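Local coordinates for magnesium transport protein CorA (Methanocaldococcus jannaschii, PDB 4EGW) that mediates the influx of magnesium ions as a homopentamer, opening when cytoplasmic magnesium is low and shutting down when it is high, at residues L81-I86 / T110-G115; Y100-F105 / D129-I134. All coordinates share one frame; numbering follows the deposited sequence.

How the interactions relate
Both interactions are anchored in neighbouring strands of one mixed sheet, 110-119 in interaction 1 and 96-104 in interaction 2, and they interlock along the chain, since their segments alternate. Interaction 1 sets a partly exposed loop on buried strand residues and is polar, working through backbone carbonyls and a serine. Interaction 2 lies nearer the centre of the chain and joins the strand end to the start of helix 132-143; it is mostly apolar, with the Asp129 carboxylate against Leu104, and no hydrogen bond crosses it. It runs from a buried Ala102-Ile131 pair to partly exposed Phe105 and Lys132. The two meet directly: Thr112 pairs with Ala102 through the backbone, and Leu114 packs on Ile131.

Interaction 1 of 2, residues L81-I86 / T110-G115; sequences LDEQEI and TTTSLG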
loop_
_atom_site.group_PDB
_atom_site.type_symbol
_atom_site.label_atom_id
_atom_site.label_comp_id
_atom_site.label_asym_id
_atom_site.label_seq_id
_atom_site.Cartn_x
_atom_site.Cartn_y
_atom_site.Cartn_z
ATOM N N LEU A 81 15.821 18.728 10.457
ATOM C CA LEU A 81 14.926 18.639 11.606
ATOM C C LEU A 81 13.804 19.665 11.564
ATOM O O LEU A 81 13.024 19.763 12.512
ATOM C CB LEU A 81 15.700 18.792 12.910
ATOM C CG LEU A 81 16.517 17.569 13.299
ATOM C CD1 LEU A 81 17.276 17.861 14.559
ATOM C CD2 LEU A 81 15.612 16.364 13.482
ATOM N N ASP A 82 13.739 20.454 10.496
ATOM C CA ASP A 82 12.640 21.403 10.347
ATOM C C ASP A 82 11.528 20.689 9.597
ATOM O O ASP A 82 11.693 20.285 8.447
ATOM C CB ASP A 82 13.090 22.676 9.618
ATOM C CG ASP A 82 12.076 23.814 9.728
ATOM O OD1 ASP A 82 10.888 23.552 10.015
ATOM O OD2 ASP A 82 12.471 24.980 9.514
ATOM N N GLU A 83 10.402 20.503 10.271
ATOM C CA GLU A 83 9.321 19.716 9.709
ATOM C C GLU A 83 8.360 20.589 8.913
ATOM O O GLU A 83 7.414 20.084 8.305
ATOM C CB GLU A 83 8.590 18.910 10.791
ATOM C CG GLU A 83 7.990 19.732 11.924
ATOM C CD GLU A 83 8.852 19.728 13.174
ATOM O OE1 GLU A 83 8.396 19.198 14.212
ATOM O OE2 GLU A 83 9.985 20.258 13.123
ATOM N N GLN A 84 8.608 21.899 8.918
ATOM C CA GLN A 84 7.875 22.806 8.042
ATOM C C GLN A 84 8.538 22.917 6.666
ATOM O O GLN A 84 7.918 23.394 5.719
ATOM C CB GLN A 84 7.723 24.194 8.672
ATOM C CG GLN A 84 6.696 24.280 9.792
ATOM C CD GLN A 84 6.408 25.711 10.210
ATOM O OE1 GLN A 84 6.901 26.665 9.600
ATOM N NE2 GLN A 84 5.607 25.867 11.260
ATOM N N GLU A 85 9.777 22.435 6.553
ATOM C CA GLU A 85 10.557 22.559 5.319
ATOM C C GLU A 85 9.825 22.038 4.089
ATOM O O GLU A 85 9.261 20.944 4.105
ATOM C CB GLU A 85 11.883 21.811 5.450
ATOM C CG GLU A 85 12.890 22.460 6.374
ATOM C CD GLU A 85 13.565 23.669 5.751
ATOM O OE1 GLU A 85 14.322 24.351 6.467
ATOM O OE2 GLU A 85 13.350 23.938 4.551
ATOM N N ILE A 86 9.855 22.818 3.014
ATOM C CA ILE A 86 9.271 22.386 1.756
ATOM C C ILE A 86 10.162 21.351 1.102
ATOM O O ILE A 86 11.350 21.594 0.906
ATOM C CB ILE A 86 9.106 23.554 0.784
ATOM C CG1 ILE A 86 8.065 24.549 1.319
ATOM C CG2 ILE A 86 8.737 23.040 -0.601
ATOM C CD1 ILE A 86 6.733 23.919 1.738
ATOM N N THR A 110 -1.612 14.657 9.446
ATOM C CA THR A 110 -1.047 15.700 8.588
ATOM C C THR A 110 0.273 15.162 8.032
ATOM O O THR A 110 0.526 13.964 8.114
ATOM C CB THR A 110 -0.844 17.059 9.316
ATOM O OG1 THR A 110 0.129 16.921 10.359
ATOM C CG2 THR A 110 -2.163 17.577 9.899
ATOM N N THR A 111 1.095 16.017 7.433
ATOM C CA THR A 111 2.405 15.578 6.976
ATOM C C THR A 111 3.502 16.379 7.640
ATOM O O THR A 111 3.247 17.427 8.229
ATOM C CB THR A 111 2.572 15.702 5.471
ATOM O OG1 THR A 111 2.596 17.083 5.111
ATOM C CG2 THR A 111 1.450 14.994 4.750
ATOM N N THR A 112 4.719 15.857 7.553
ATOM C CA THR A 112 5.853 16.382 8.285
ATOM C C THR A 112 7.112 16.146 7.452
ATOM O O THR A 112 7.241 15.127 6.777
ATOM C CB THR A 112 5.997 15.649 9.635
ATOM O OG1 THR A 112 6.886 16.368 10.509
ATOM C CG2 THR A 112 6.529 14.236 9.412
ATOM N N SER A 113 8.043 17.090 7.501
ATOM C CA SER A 113 9.235 17.008 6.669
ATOM C C SER A 113 10.388 16.254 7.310
ATOM O O SER A 113 10.625 16.309 8.527
ATOM C CB SER A 113 9.691 18.400 6.231
ATOM O OG SER A 113 8.820 18.934 5.249
ATOM N N LEU A 114 11.103 15.524 6.469
ATOM C CA LEU A 114 12.363 14.947 6.878
ATOM C C LEU A 114 13.421 15.350 5.884
ATOM O O LEU A 114 13.150 15.470 4.690
ATOM C CB LEU A 114 12.277 13.425 6.979
ATOM C CG LEU A 114 11.681 12.572 5.859
ATOM C CD1 LEU A 114 11.554 13.323 4.569
ATOM C CD2 LEU A 114 12.528 11.325 5.669
ATOM N N GLY A 115 14.607 15.647 6.395
ATOM C CA GLY A 115 15.765 15.803 5.550
ATOM C C GLY A 115 16.425 14.467 5.285
ATOM O O GLY A 115 16.538 13.615 6.176
#
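Asp82 meets Ser113 through its backbone, the carbonyl O of Asp82 lying 3.5 Å from Ser113 CB. Its side chain turns from the strand and curls over its own loop, where Asp82 OD1 accepts from Gln84 N at 3.0 Å, closing an Asx turn that bends the chain at this point. Glu83 follows at the closest backbone approach. Its carbonyl takes the amide of Ser113 (Ser113 N to Glu83 O 3.2 Å), the donor arriving well off the C=O direction at an angle of 111°, and Lys101 NZ grips the same oxygen. Glu83 CB presses on Thr112 OG1 at 3.1 Å; that hydroxyl is anti to its own backbone N (chi1 -165°), which places it beside Glu83 CB, and its hydrogen bond is to Asp129 OD2. The Glu83 carboxylate leads away from the strand. Further on, Glu85 sets its CB 4.1 Å from Ser113 CB, while its carboxylate bends off to a salt bridge with Arg88. Ser113 OG lies against Glu85 O, too close for the hydrogen bond between them to be more than doubtful in its geometry. The backbone carbonyls of Asp82 and Glu83 and the CB of Glu85 all lie against Ser113. Here a helix-to-strand connection, shaped by an Asx turn, carries the chain from helix 74-80 to the edge strand 88-90 of the mixed sheet and is fastened on the way to strand 110-119.

Interaction 2 of 2, residues Y100-F105 / D129-I134; sequences YKAPLF and DKIKAI
Phe105 and Lys132 face each other where strand 96-104 runs out and helix 132-143 begins. Phe105 CZ and CE1 lie nearest the root of the lysine, with Phe105 CZ 3.3 Å from Lys132 CB. Farther along, the lysine chain passes over the ring: Lys132 CD stands 4.3 Å from the centroid of the Phe105 ring, 26° off its normal, a CH-pi contact over one face. The lysine chain bends at each torsion beyond the first and its far end leads away from the strand, so the aliphatic methylenes do the touching. Lys132 also packs on Asp178 of the second subunit.

Leu104 brings its two methyls to the carboxylate of Asp129, the side chains crossing at about a right angle. CG of Leu104 is anti to the backbone N (chi1 169°), which swings the isopropyl group toward the second segment; Leu104 CD2 comes to 3.3 Å from Asp129 OD2, and Leu104 CD1 to 3.7 Å from Asp129 CG.

Deeper in, Ala102 CB meets Ile131 CG2 at 3.4 Å, methyl against methyl. Ile131 is the N-cap residue of helix 132-143, and its carbonyl receives Ile134 N at 3.0 Å in the first turn. Ala102 is also backed by Ile165 of helix 156-186, which places this pair between strand and helices.

No hydrogen bond spans the two segments. Packing alone joins them: methyls, methylenes and a ring, together with one carboxylate lying against leucine methyls. The oxygen of that carboxylate nearest Leu104, Asp129 OD2, is hydrogen-bonded with Thr112 OG1 on the adjoining strand, so a polar group can sit at this mostly apolar junction with a partner of its own.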
loop_
_atom_site.group_PDB
_atom_site.type_symbol
_atom_site.label_atom_id
_atom_site.label_comp_id
_atom_site.label_asym_id
_atom_site.label_seq_id
_atom_site.Cartn_x
_atom_site.Cartn_y
_atom_site.Cartn_z
ATOM N N TYR A 100 11.612 15.920 2.263
ATOM C CA TYR A 100 10.475 15.195 1.750
ATOM C C TYR A 100 9.357 15.224 2.765
ATOM O O TYR A 100 9.612 15.255 3.967
ATOM C CB TYR A 100 10.891 13.767 1.462
ATOM C CG TYR A 100 10.193 13.151 0.288
ATOM C CD1 TYR A 100 10.560 13.476 -1.007
ATOM C CD2 TYR A 100 9.169 12.234 0.472
ATOM C CE1 TYR A 100 9.925 12.903 -2.091
ATOM C CE2 TYR A 100 8.528 11.654 -0.601
ATOM C CZ TYR A 100 8.909 11.989 -1.882
ATOM O OH TYR A 100 8.264 11.409 -2.951
ATOM N N LYS A 101 8.118 15.239 2.281
ATOM C CA LYS A 101 6.955 15.237 3.162
ATOM C C LYS A 101 6.388 13.837 3.337
ATOM O O LYS A 101 5.966 13.192 2.376
ATOM C CB LYS A 101 5.860 16.168 2.642
ATOM C CG LYS A 101 6.127 17.638 2.896
ATOM C CD LYS A 101 5.643 18.098 4.259
ATOM C CE LYS A 101 6.079 19.510 4.493
ATOM N NZ LYS A 101 5.604 19.952 5.821
ATOM N N ALA A 102 6.364 13.388 4.583
ATOM C CA ALA A 102 5.835 12.090 4.910
ATOM C C ALA A 102 4.620 12.272 5.811
ATOM O O ALA A 102 4.548 13.234 6.580
ATOM C CB ALA A 102 6.887 11.288 5.612
ATOM N N PRO A 103 3.653 11.352 5.712
ATOM C CA PRO A 103 2.473 11.397 6.578
ATOM C C PRO A 103 2.864 11.439 8.064
ATOM O O PRO A 103 3.855 10.842 8.472
ATOM C CB PRO A 103 1.748 10.083 6.241
ATOM C CG PRO A 103 2.206 9.739 4.868
ATOM C CD PRO A 103 3.650 10.161 4.841
ATOM N N LEU A 104 2.082 12.157 8.858
ATOM C CA LEU A 104 2.331 12.310 10.284
ATOM C C LEU A 104 1.042 11.957 10.994
ATOM O O LEU A 104 -0.036 12.421 10.621
ATOM C CB LEU A 104 2.706 13.752 10.595
ATOM C CG LEU A 104 2.753 14.154 12.065
ATOM C CD1 LEU A 104 3.758 13.311 12.808
ATOM C CD2 LEU A 104 3.063 15.645 12.222
ATOM N N PHE A 105 1.137 11.136 12.023
ATOM C CA PHE A 105 -0.066 10.597 12.633
ATOM C C PHE A 105 -0.298 11.190 14.016
ATOM O O PHE A 105 0.643 11.446 14.768
ATOM C CB PHE A 105 0.012 9.074 12.678
ATOM C CG PHE A 105 0.688 8.467 11.469
ATOM C CD1 PHE A 105 2.032 8.715 11.204
ATOM C CD2 PHE A 105 -0.008 7.638 10.609
ATOM C CE1 PHE A 105 2.658 8.157 10.101
ATOM C CE2 PHE A 105 0.619 7.072 9.511
ATOM C CZ PHE A 105 1.948 7.334 9.254
ATOM N N ASP A 129 9.952 14.485 13.602
ATOM C CA ASP A 129 8.746 13.720 13.910
ATOM C C ASP A 129 8.957 12.274 13.494
ATOM O O ASP A 129 9.696 11.995 12.551
ATOM C CB ASP A 129 7.516 14.296 13.194
ATOM C CG ASP A 129 6.701 15.236 14.076
ATOM O OD1 ASP A 129 6.698 15.064 15.311
ATOM O OD2 ASP A 129 6.048 16.149 13.528
ATOM N N LYS A 130 8.330 11.344 14.197
ATOM C CA LYS A 130 8.421 9.964 13.771
ATOM C C LYS A 130 7.949 9.919 12.332
ATOM O O LYS A 130 7.079 10.689 11.922
ATOM C CB LYS A 130 7.537 9.069 14.626
ATOM C CG LYS A 130 8.098 7.672 14.850
ATOM C CD LYS A 130 8.567 6.977 13.560
ATOM C CE LYS A 130 10.098 6.923 13.452
ATOM N NZ LYS A 130 10.607 5.642 12.865
ATOM N N ILE A 131 8.550 9.032 11.556
ATOM C CA ILE A 131 8.111 8.801 10.195
ATOM C C ILE A 131 7.847 7.313 10.002
ATOM O O ILE A 131 8.752 6.478 10.071
ATOM C CB ILE A 131 9.124 9.331 9.186
ATOM C CG1 ILE A 131 9.450 10.781 9.530
ATOM C CG2 ILE A 131 8.578 9.206 7.765
ATOM C CD1 ILE A 131 10.125 11.522 8.427
ATOM N N LYS A 132 6.586 6.995 9.769
ATOM C CA LYS A 132 6.134 5.624 9.801
ATOM C C LYS A 132 7.003 4.753 8.914
ATOM O O LYS A 132 7.244 3.587 9.213
ATOM C CB LYS A 132 4.689 5.558 9.325
ATOM C CG LYS A 132 3.952 4.334 9.792
ATOM C CD LYS A 132 3.658 4.405 11.278
ATOM C CE LYS A 132 3.872 3.040 11.919
ATOM N NZ LYS A 132 3.577 1.921 10.970
ATOM N N ALA A 133 7.475 5.331 7.818
ATOM C CA ALA A 133 8.124 4.546 6.785
ATOM C C ALA A 133 9.488 4.047 7.217
ATOM O O ALA A 133 9.908 2.960 6.820
ATOM C CB ALA A 133 8.232 5.350 5.505
ATOM N N ILE A 134 10.176 4.838 8.036
ATOM C CA ILE A 134 11.562 4.556 8.392
ATOM C C ILE A 134 11.633 3.475 9.446
ATOM O O ILE A 134 12.572 2.673 9.477
ATOM C CB ILE A 134 12.281 5.825 8.866
ATOM C CG1 ILE A 134 12.173 6.891 7.785
ATOM C CG2 ILE A 134 13.733 5.534 9.199
ATOM C CD1 ILE A 134 13.118 8.010 7.974
#